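ORF 37 (Human herpesvirus 8 type M, PDB 3POV) processes branched or non-linear viral DNA as an alkaline endonuclease and exonuclease of the PD-(D/E)XK superfamily, acting on both double-stranded and single-stranded substrates. Local coordinates at residues 42-47 and 468-473; 292-297 and 305-310; 345-350 and 357-362. All coordinates share one frame; numbering follows the deposited sequence.

Interaction 1 of 3, residues 42-47 and 468-473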
loop_
_atom_site.group_PDB
_atom_site.type_symbol
_atom_site.label_atom_id
_atom_site.label_comp_id
_atom_site.label_asym_id
_atom_site.label_seq_id
_atom_site.Cartn_x
_atom_site.Cartn_y
_atom_site.Cartn_z
ATOM N N PHE A 42 -18.782 -11.844 -7.910
ATOM C CA PHE A 42 -20.044 -11.584 -7.225
ATOM C C PHE A 42 -21.034 -10.880 -8.156
ATOM O O PHE A 42 -22.158 -11.339 -8.345
ATOM C CB PHE A 42 -19.791 -10.754 -5.963
ATOM C CG PHE A 42 -21.043 -10.243 -5.306
ATOM C CD1 PHE A 42 -21.843 -11.087 -4.559
ATOM C CD2 PHE A 42 -21.407 -8.915 -5.423
ATOM C CE1 PHE A 42 -22.988 -10.620 -3.951
ATOM C CE2 PHE A 42 -22.543 -8.444 -4.820
ATOM C CZ PHE A 42 -23.338 -9.296 -4.081
ATOM N N LEU A 43 -20.596 -9.771 -8.743
ATOM C CA LEU A 43 -21.412 -9.007 -9.675
ATOM C C LEU A 43 -21.927 -9.865 -10.826
ATOM O O LEU A 43 -23.053 -9.684 -11.289
ATOM C CB LEU A 43 -20.607 -7.829 -10.234
ATOM C CG LEU A 43 -20.560 -6.527 -9.428
ATOM C CD1 LEU A 43 -20.389 -6.789 -7.942
ATOM C CD2 LEU A 43 -19.459 -5.615 -9.946
ATOM N N LYS A 44 -21.101 -10.798 -11.287
ATOM C CA LYS A 44 -21.448 -11.601 -12.456
ATOM C C LYS A 44 -22.183 -12.893 -12.110
ATOM O O LYS A 44 -22.365 -13.755 -12.966
ATOM C CB LYS A 44 -20.205 -11.890 -13.301
ATOM C CG LYS A 44 -19.727 -10.698 -14.115
ATOM C CD LYS A 44 -18.387 -10.964 -14.784
ATOM C CE LYS A 44 -17.257 -11.024 -13.764
ATOM N NZ LYS A 44 -15.915 -11.151 -14.404
ATOM N N HIS A 45 -22.617 -13.019 -10.860
ATOM C CA HIS A 45 -23.364 -14.198 -10.433
ATOM C C HIS A 45 -24.811 -14.126 -10.926
ATOM O O HIS A 45 -25.355 -13.039 -11.115
ATOM C CB HIS A 45 -23.325 -14.342 -8.911
ATOM C CG HIS A 45 -23.768 -15.684 -8.415
ATOM N ND1 HIS A 45 -25.095 -16.020 -8.254
ATOM C CD2 HIS A 45 -23.059 -16.773 -8.033
ATOM C CE1 HIS A 45 -25.185 -17.257 -7.801
ATOM N NE2 HIS A 45 -23.962 -17.737 -7.657
ATOM N N ALA A 46 -25.424 -15.287 -11.133
ATOM C CA ALA A 46 -26.787 -15.365 -11.657
ATOM C C ALA A 46 -27.803 -14.706 -10.726
ATOM O O ALA A 46 -28.665 -13.948 -11.175
ATOM C CB ALA A 46 -27.171 -16.814 -11.922
ATOM N N LYS A 47 -27.701 -15.009 -9.434
ATOM C CA LYS A 47 -28.535 -14.371 -8.424
ATOM C C LYS A 47 -28.508 -12.855 -8.578
ATOM O O LYS A 47 -29.550 -12.197 -8.530
ATOM C CB LYS A 47 -28.052 -14.749 -7.022
ATOM C CG LYS A 47 -28.270 -16.203 -6.643
ATOM C CD LYS A 47 -29.588 -16.395 -5.913
ATOM C CE LYS A 47 -29.683 -17.781 -5.288
ATOM N NZ LYS A 47 -28.553 -18.049 -4.349
ATOM N N ASP A 468 -18.749 -0.074 -17.947
ATOM C CA ASP A 468 -18.318 -0.802 -19.134
ATOM C C ASP A 468 -18.218 -2.308 -18.882
ATOM O O ASP A 468 -18.602 -3.112 -19.733
ATOM C CB ASP A 468 -16.981 -0.257 -19.645
ATOM N N THR A 469 -17.709 -2.684 -17.710
ATOM C CA THR A 469 -17.519 -4.092 -17.372
ATOM C C THR A 469 -18.832 -4.784 -17.011
ATOM O O THR A 469 -19.021 -5.962 -17.316
ATOM C CB THR A 469 -16.511 -4.275 -16.216
ATOM O OG1 THR A 469 -15.274 -3.633 -16.547
ATOM C CG2 THR A 469 -16.248 -5.754 -15.958
ATOM N N PHE A 470 -19.735 -4.054 -16.363
ATOM C CA PHE A 470 -21.016 -4.621 -15.943
ATOM C C PHE A 470 -22.191 -3.762 -16.411
ATOM O O PHE A 470 -22.815 -3.066 -15.609
ATOM C CB PHE A 470 -21.057 -4.781 -14.418
ATOM C CG PHE A 470 -19.847 -5.474 -13.841
ATOM C CD1 PHE A 470 -19.845 -6.843 -13.634
ATOM C CD2 PHE A 470 -18.712 -4.751 -13.501
ATOM C CE1 PHE A 470 -18.736 -7.481 -13.102
ATOM C CE2 PHE A 470 -17.599 -5.383 -12.969
ATOM C CZ PHE A 470 -17.611 -6.750 -12.771
ATOM N N PRO A 471 -22.502 -3.816 -17.716
ATOM C CA PRO A 471 -23.571 -3.000 -18.305
ATOM C C PRO A 471 -24.962 -3.394 -17.811
ATOM O O PRO A 471 -25.816 -2.525 -17.647
ATOM C CB PRO A 471 -23.442 -3.283 -19.806
ATOM C CG PRO A 471 -22.798 -4.621 -19.885
ATOM C CD PRO A 471 -21.864 -4.697 -18.710
ATOM N N TYR A 472 -25.182 -4.683 -17.573
ATOM C CA TYR A 472 -26.478 -5.161 -17.095
ATOM C C TYR A 472 -26.822 -4.582 -15.726
ATOM O O TYR A 472 -27.923 -4.783 -15.212
ATOM C CB TYR A 472 -26.505 -6.690 -17.039
ATOM C CG TYR A 472 -25.434 -7.288 -16.157
ATOM C CD1 TYR A 472 -24.165 -7.551 -16.656
ATOM C CD2 TYR A 472 -25.692 -7.594 -14.829
ATOM C CE1 TYR A 472 -23.183 -8.099 -15.857
ATOM C CE2 TYR A 472 -24.719 -8.143 -14.021
ATOM C CZ TYR A 472 -23.464 -8.393 -14.541
ATOM O OH TYR A 472 -22.489 -8.940 -13.744
ATOM N N ILE A 473 -25.869 -3.872 -15.135
ATOM C CA ILE A 473 -26.094 -3.211 -13.859
ATOM C C ILE A 473 -26.386 -1.731 -14.090
ATOM O O ILE A 473 -25.578 -1.015 -14.675
ATOM C CB ILE A 473 -24.885 -3.384 -12.913
ATOM C CG1 ILE A 473 -24.633 -4.873 -12.649
ATOM C CG2 ILE A 473 -25.102 -2.623 -11.611
ATOM C CD1 ILE A 473 -23.701 -5.161 -11.488
#

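Interaction 2 of 3, residues 292-297 and 305-310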
loop_
_atom_site.group_PDB
_atom_site.type_symbol
_atom_site.label_atom_id
_atom_site.label_comp_id
_atom_site.label_asym_id
_atom_site.label_seq_id
_atom_site.Cartn_x
_atom_site.Cartn_y
_atom_site.Cartn_z
ATOM N N GLU A 292 16.922 12.468 -8.684
ATOM C CA GLU A 292 16.968 13.289 -9.884
ATOM C C GLU A 292 16.990 14.762 -9.516
ATOM O O GLU A 292 16.245 15.199 -8.638
ATOM C CB GLU A 292 15.760 12.999 -10.771
ATOM C CG GLU A 292 15.666 13.879 -12.006
ATOM C CD GLU A 292 14.371 13.669 -12.768
ATOM O OE1 GLU A 292 13.306 14.029 -12.232
ATOM O OE2 GLU A 292 14.415 13.145 -13.903
ATOM N N TYR A 293 17.849 15.524 -10.187
ATOM C CA TYR A 293 17.904 16.965 -9.975
ATOM C C TYR A 293 16.841 17.673 -10.802
ATOM O O TYR A 293 16.805 17.549 -12.026
ATOM C CB TYR A 293 19.286 17.528 -10.317
ATOM C CG TYR A 293 19.293 19.038 -10.413
ATOM C CD1 TYR A 293 19.402 19.822 -9.274
ATOM C CD2 TYR A 293 19.167 19.676 -11.640
ATOM C CE1 TYR A 293 19.397 21.199 -9.355
ATOM C CE2 TYR A 293 19.164 21.052 -11.730
ATOM C CZ TYR A 293 19.279 21.810 -10.585
ATOM O OH TYR A 293 19.277 23.183 -10.664
ATOM N N VAL A 294 15.972 18.413 -10.125
ATOM C CA VAL A 294 14.901 19.138 -10.798
ATOM C C VAL A 294 15.098 20.637 -10.617
ATOM O O VAL A 294 14.903 21.163 -9.523
ATOM C CB VAL A 294 13.523 18.732 -10.246
ATOM C CG1 VAL A 294 12.422 19.405 -11.034
ATOM C CG2 VAL A 294 13.363 17.215 -10.281
ATOM N N GLY A 295 15.497 21.317 -11.688
ATOM C CA GLY A 295 15.757 22.746 -11.638
ATOM C C GLY A 295 14.499 23.593 -11.565
ATOM O O GLY A 295 13.392 23.072 -11.398
ATOM N N LEU A 296 14.666 24.907 -11.694
ATOM C CA LEU A 296 13.537 25.828 -11.621
ATOM C C LEU A 296 12.645 25.764 -12.853
ATOM O O LEU A 296 13.122 25.854 -13.987
ATOM C CB LEU A 296 14.013 27.263 -11.407
ATOM C CG LEU A 296 14.281 27.668 -9.960
ATOM C CD1 LEU A 296 14.330 29.184 -9.845
ATOM C CD2 LEU A 296 13.205 27.099 -9.046
ATOM N N GLY A 297 11.344 25.618 -12.619
ATOM C CA GLY A 297 10.377 25.580 -13.697
ATOM C C GLY A 297 10.532 24.320 -14.519
ATOM O O GLY A 297 10.071 24.245 -15.662
ATOM N N TYR A 305 11.885 7.823 -7.178
ATOM C CA TYR A 305 11.034 8.420 -6.151
ATOM C C TYR A 305 11.655 9.570 -5.345
ATOM O O TYR A 305 11.003 10.122 -4.453
ATOM C CB TYR A 305 10.513 7.336 -5.201
ATOM C CG TYR A 305 11.420 7.058 -4.023
ATOM C CD1 TYR A 305 11.190 7.655 -2.789
ATOM C CD2 TYR A 305 12.502 6.197 -4.141
ATOM C CE1 TYR A 305 12.014 7.405 -1.710
ATOM C CE2 TYR A 305 13.329 5.945 -3.069
ATOM C CZ TYR A 305 13.080 6.551 -1.855
ATOM O OH TYR A 305 13.903 6.302 -0.786
ATOM N N LEU A 306 12.894 9.940 -5.648
ATOM C CA LEU A 306 13.534 11.047 -4.932
ATOM C C LEU A 306 13.991 12.172 -5.858
ATOM O O LEU A 306 14.611 11.922 -6.892
ATOM C CB LEU A 306 14.718 10.557 -4.094
ATOM C CG LEU A 306 14.418 9.775 -2.815
ATOM C CD1 LEU A 306 15.719 9.383 -2.123
ATOM C CD2 LEU A 306 13.532 10.584 -1.875
ATOM N N VAL A 307 13.679 13.409 -5.479
ATOM C CA VAL A 307 14.144 14.578 -6.218
ATOM C C VAL A 307 14.987 15.518 -5.349
ATOM O O VAL A 307 14.914 15.493 -4.116
ATOM C CB VAL A 307 12.974 15.372 -6.846
ATOM C CG1 VAL A 307 12.303 14.551 -7.939
ATOM C CG2 VAL A 307 11.962 15.789 -5.778
ATOM N N ALA A 308 15.796 16.337 -6.012
ATOM C CA ALA A 308 16.545 17.391 -5.351
ATOM C C ALA A 308 16.315 18.687 -6.115
ATOM O O ALA A 308 16.343 18.697 -7.346
ATOM C CB ALA A 308 18.015 17.049 -5.317
ATOM N N TYR A 309 16.075 19.774 -5.389
ATOM C CA TYR A 309 15.801 21.064 -6.015
ATOM C C TYR A 309 17.001 21.999 -5.929
ATOM O O TYR A 309 17.079 22.986 -6.657
ATOM C CB TYR A 309 14.558 21.716 -5.397
ATOM C CG TYR A 309 13.319 20.871 -5.564
ATOM C CD1 TYR A 309 12.717 20.735 -6.806
ATOM C CD2 TYR A 309 12.766 20.188 -4.489
ATOM C CE1 TYR A 309 11.595 19.954 -6.972
ATOM C CE2 TYR A 309 11.643 19.404 -4.647
ATOM C CZ TYR A 309 11.060 19.291 -5.891
ATOM O OH TYR A 309 9.945 18.509 -6.058
ATOM N N ASP A 310 17.936 21.681 -5.040
ATOM C CA ASP A 310 19.115 22.513 -4.852
ATOM C C ASP A 310 20.195 22.130 -5.860
ATOM O O ASP A 310 20.529 20.957 -6.016
ATOM C CB ASP A 310 19.637 22.380 -3.422
ATOM C CG ASP A 310 20.637 23.459 -3.064
ATOM O OD1 ASP A 310 20.864 24.360 -3.898
ATOM O OD2 ASP A 310 21.196 23.409 -1.949
#

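Interaction 3 of 3, residues 345-350 and 357-362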
loop_
_atom_site.group_PDB
_atom_site.type_symbol
_atom_site.label_atom_id
_atom_site.label_comp_id
_atom_site.label_asym_id
_atom_site.label_seq_id
_atom_site.Cartn_x
_atom_site.Cartn_y
_atom_site.Cartn_z
ATOM N N TYR A 345 20.134 7.142 6.930
ATOM C CA TYR A 345 20.810 6.280 7.893
ATOM C C TYR A 345 21.807 5.353 7.214
ATOM O O TYR A 345 21.428 4.444 6.481
ATOM C CB TYR A 345 19.804 5.440 8.685
ATOM C CG TYR A 345 18.797 6.252 9.451
ATOM C CD1 TYR A 345 19.005 6.573 10.785
ATOM C CD2 TYR A 345 17.639 6.707 8.839
ATOM C CE1 TYR A 345 18.085 7.324 11.490
ATOM C CE2 TYR A 345 16.715 7.457 9.531
ATOM C CZ TYR A 345 16.941 7.762 10.857
ATOM O OH TYR A 345 16.014 8.509 11.548
ATOM N N VAL A 346 23.087 5.594 7.464
ATOM C CA VAL A 346 24.133 4.683 7.032
ATOM C C VAL A 346 24.213 3.551 8.046
ATOM O O VAL A 346 24.431 3.786 9.234
ATOM C CB VAL A 346 25.504 5.394 6.934
ATOM C CG1 VAL A 346 26.621 4.382 6.658
ATOM C CG2 VAL A 346 25.473 6.469 5.858
ATOM N N LEU A 347 24.024 2.323 7.582
ATOM C CA LEU A 347 24.049 1.172 8.475
ATOM C C LEU A 347 25.456 0.591 8.577
ATOM O O LEU A 347 26.213 0.608 7.605
ATOM C CB LEU A 347 23.074 0.100 7.988
ATOM C CG LEU A 347 21.631 0.577 7.793
ATOM C CD1 LEU A 347 20.764 -0.531 7.227
ATOM C CD2 LEU A 347 21.064 1.088 9.102
ATOM N N THR A 348 25.805 0.078 9.752
ATOM C CA THR A 348 27.087 -0.593 9.916
ATOM C C THR A 348 27.139 -1.855 9.066
ATOM O O THR A 348 26.189 -2.637 9.031
ATOM C CB THR A 348 27.388 -0.965 11.395
ATOM O OG1 THR A 348 26.514 -2.018 11.825
ATOM C CG2 THR A 348 27.230 0.241 12.304
ATOM N N ASP A 349 28.256 -2.034 8.373
ATOM C CA ASP A 349 28.558 -3.272 7.667
ATOM C C ASP A 349 28.790 -4.369 8.699
ATOM O O ASP A 349 29.630 -4.219 9.587
ATOM C CB ASP A 349 29.805 -3.079 6.809
ATOM C CG ASP A 349 30.099 -4.269 5.927
ATOM O OD1 ASP A 349 29.828 -5.408 6.350
ATOM O OD2 ASP A 349 30.607 -4.061 4.809
ATOM N N PRO A 350 28.030 -5.469 8.598
ATOM C CA PRO A 350 28.073 -6.572 9.566
ATOM C C PRO A 350 29.385 -7.349 9.501
ATOM O O PRO A 350 29.722 -8.082 10.432
ATOM C CB PRO A 350 26.901 -7.463 9.133
ATOM C CG PRO A 350 26.711 -7.161 7.691
ATOM C CD PRO A 350 27.028 -5.700 7.544
ATOM N N ILE A 357 24.095 -5.254 12.945
ATOM C CA ILE A 357 23.749 -4.169 12.035
ATOM C C ILE A 357 23.013 -3.062 12.784
ATOM O O ILE A 357 21.927 -3.276 13.324
ATOM C CB ILE A 357 22.904 -4.664 10.846
ATOM C CG1 ILE A 357 23.704 -5.678 10.025
ATOM C CG2 ILE A 357 22.471 -3.497 9.973
ATOM C CD1 ILE A 357 23.014 -6.140 8.762
ATOM N N SER A 358 23.620 -1.881 12.822
ATOM C CA SER A 358 23.062 -0.756 13.556
ATOM C C SER A 358 23.287 0.538 12.791
ATOM O O SER A 358 23.837 0.522 11.690
ATOM C CB SER A 358 23.690 -0.661 14.946
ATOM O OG SER A 358 25.051 -0.283 14.863
ATOM N N ILE A 359 22.855 1.655 13.370
ATOM C CA ILE A 359 23.073 2.954 12.752
ATOM C C ILE A 359 24.514 3.394 12.981
ATOM O O ILE A 359 24.938 3.589 14.121
ATOM C CB ILE A 359 22.127 4.029 13.325
ATOM C CG1 ILE A 359 20.699 3.491 13.448
ATOM C CG2 ILE A 359 22.169 5.295 12.468
ATOM C CD1 ILE A 359 20.099 3.060 12.139
ATOM N N LYS A 360 25.275 3.530 11.900
ATOM C CA LYS A 360 26.629 4.049 12.009
ATOM C C LYS A 360 26.587 5.568 12.055
ATOM O O LYS A 360 27.275 6.195 12.865
ATOM C CB LYS A 360 27.500 3.583 10.843
ATOM C CG LYS A 360 28.964 3.992 10.986
ATOM C CD LYS A 360 29.790 3.586 9.778
ATOM C CE LYS A 360 31.256 3.957 9.971
ATOM N NZ LYS A 360 31.431 5.417 10.215
ATOM N N ALA A 361 25.773 6.153 11.181
ATOM C CA ALA A 361 25.600 7.600 11.139
ATOM C C ALA A 361 24.219 7.980 10.622
ATOM O O ALA A 361 23.629 7.274 9.805
ATOM C CB ALA A 361 26.673 8.235 10.282
ATOM N N ARG A 362 23.712 9.107 11.109
ATOM C CA ARG A 362 22.414 9.621 10.702
ATOM C C ARG A 362 22.542 11.094 10.360
ATOM O O ARG A 362 22.993 11.889 11.182
ATOM C CB ARG A 362 21.399 9.453 11.832
ATOM C CG ARG A 362 20.128 10.258 11.633
ATOM C CD ARG A 362 19.694 10.941 12.924
ATOM N NE ARG A 362 18.532 10.295 13.533
ATOM C CZ ARG A 362 17.272 10.652 13.301
ATOM N NH1 ARG A 362 16.275 10.014 13.898
ATOM N NH2 ARG A 362 17.009 11.650 12.468
#

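Interaction 1 of 3, residues 42-47 and 468-473
Leu-43, in the last turn of helix 39-43, lays its CD2 methyl over the middle of the Phe-470 ring in a CH-pi contact, 3.5 Å from the centroid and 9° off the ring normal. Its CB meets the ring at CE1, while CG touches CD1 of Ile-473 at 4.0 Å. With CG beside the backbone N (chi1 -85°), the branch reaches both partners. The Leu-43 carbonyl takes a hydrogen bond from Tyr-472, OH to O 2.6 Å; the hydroxyl sits well above the carbonyl plane, at a C=O...O angle of 101°, whereas the oxygen lies at the edge of the tyrosine ring. The contact thus pairs the end of an N-terminal helix with the chain leaving the long helix 448-469, where Phe-470 to Ile-473 form a type I beta turn and Thr-469 CG2 lies over the opposite face of Phe-470, toward its rim. Lys-44, the first residue past helix 39-43, crosses the edge of the same ring, its CG 3.5 Å from Phe-470 CE1 and near the ring plane. His-45 then N-caps helix 46-53, its ND1 accepting from Lys-47 N at 3.0 Å; its NE2 is hydrogen-bonded to Asp-11.

Interaction 2 of 3, residues 292-297 and 305-310
Glu-292 and Val-307 pair across two parallel strands, as do Tyr-293 and Ala-308, and three backbone hydrogen bonds join them. Glu-292 uses both of its polar backbone atoms: its N donates to Leu-306 O (3.0 Å) and its O accepts from Ala-308 N (2.9 Å). The third bond, Val-294 N to Ala-308 O, is the straightest, 2.8 Å with 174° at the hydrogen.

Around this core the side chains meet in two groups. Val-294 sends CG2 to CG1 of Val-307 at 3.7 Å, and its CB lies 4.0 Å from CE1 of Tyr-309, the valine and tyrosine running side by side. Tyr-309 has CG beside its backbone N (chi1 -60°), which brings the ring back alongside Val-294 although its CB bond leads away. Tyr-293 turns an edge to the backbone beyond the strand, CE1 standing 3.5 Å from Asp-310 O.

The carboxylate of Glu-292, at the end of an extended chain, is held from outside the two segments: OE2 accepts from Ser-301 OG and forms a salt bridge with Lys-320. The parallel pair forms the outer margin of the mixed sheet of this PD-(D/E)XK nuclease and reaches the bound DNA through Glu-292, which packs on a phosphate. Strand 291-293 is outermost; strand 306-308 lies between it and strand 359-369, with which Val-307 shares backbone hydrogen bonding at Phe-368.

Interaction 3 of 3, residues 345-350 and 357-362
The contact is the turn-side part of a beta hairpin, where strand 342-347 meets strand 359-369 and the residues leading into it, in the large mixed sheet of the nuclease fold. The strands run antiparallel and are interrupted by a classic beta bulge: Lys-360 and Ala-361 both face Val-346. Val-346 O accepts from Lys-360 N at 2.8 Å and, more weakly, from Ala-361 N, while Val-346 N donates to Ala-361 O at 2.9 Å.

Beyond the bulge the register has shifted by one, and Leu-347 pairs with Ile-359. Thr-348 then grips Ser-358 twice. Its N donates to Ser-358 O (2.8 Å), and its OG1 accepts from Ser-358 N (3.1 Å, 159° at the hydrogen); the hydroxyl lies between the backbone N and the carbonyl carbon (chi1 70°), while CG2 turns to Lys-360 CB.

Apolar side chains also meet across the pair. Leu-347 CD2 touches Ile-359 CD1 at 3.7 Å. Pro-350 lies alongside Ile-357, with Pro-350 CB 3.8 Å from Ile-357 CG1. Ile-359 CG2 comes to the edge of the Tyr-345 ring at CD1. Leu-192 and Leu-196 of helix 181-197 pack on Leu-347 and Ile-359 respectively.

On the Tyr-345 side, Arg-362 runs beside the ring and bends at chi2 and chi3, bringing its guanidinium round so that the phenol oxygen lies over one of its faces, the two planes 69° apart. Tyr-345 OH is 2.8 Å from Arg-362 NH1, but the angle is too poor for a hydrogen bond. The polar grip on this guanidinium comes instead from Asp-343, in a salt bridge with NH2, which suggests that the tyrosine chiefly packs against the guanidinium, while the aspartate probably offsets its charge.

Interactions 2 and 3 belong to one mixed sheet, since strand 306-308 of the former neighbours strand 359-369 of the latter; their centres are 27 Å apart and their nearest atoms about 10 Å. They follow one another along the chain, and both are nested inside the long stretch of chain that interaction 1 closes. Interaction 1 is centred about 46 Å from interaction 2 and about 54 Å from interaction 3, on the opposite side of the chain's centre from the latter. The sheet that carries interactions 2 and 3 also holds strand 243-250 with the magnesium ligands Glu-246 and Ile-247, while interaction 1 joins an N-terminal helical region to the chain leaving helix 448-469, away from that site.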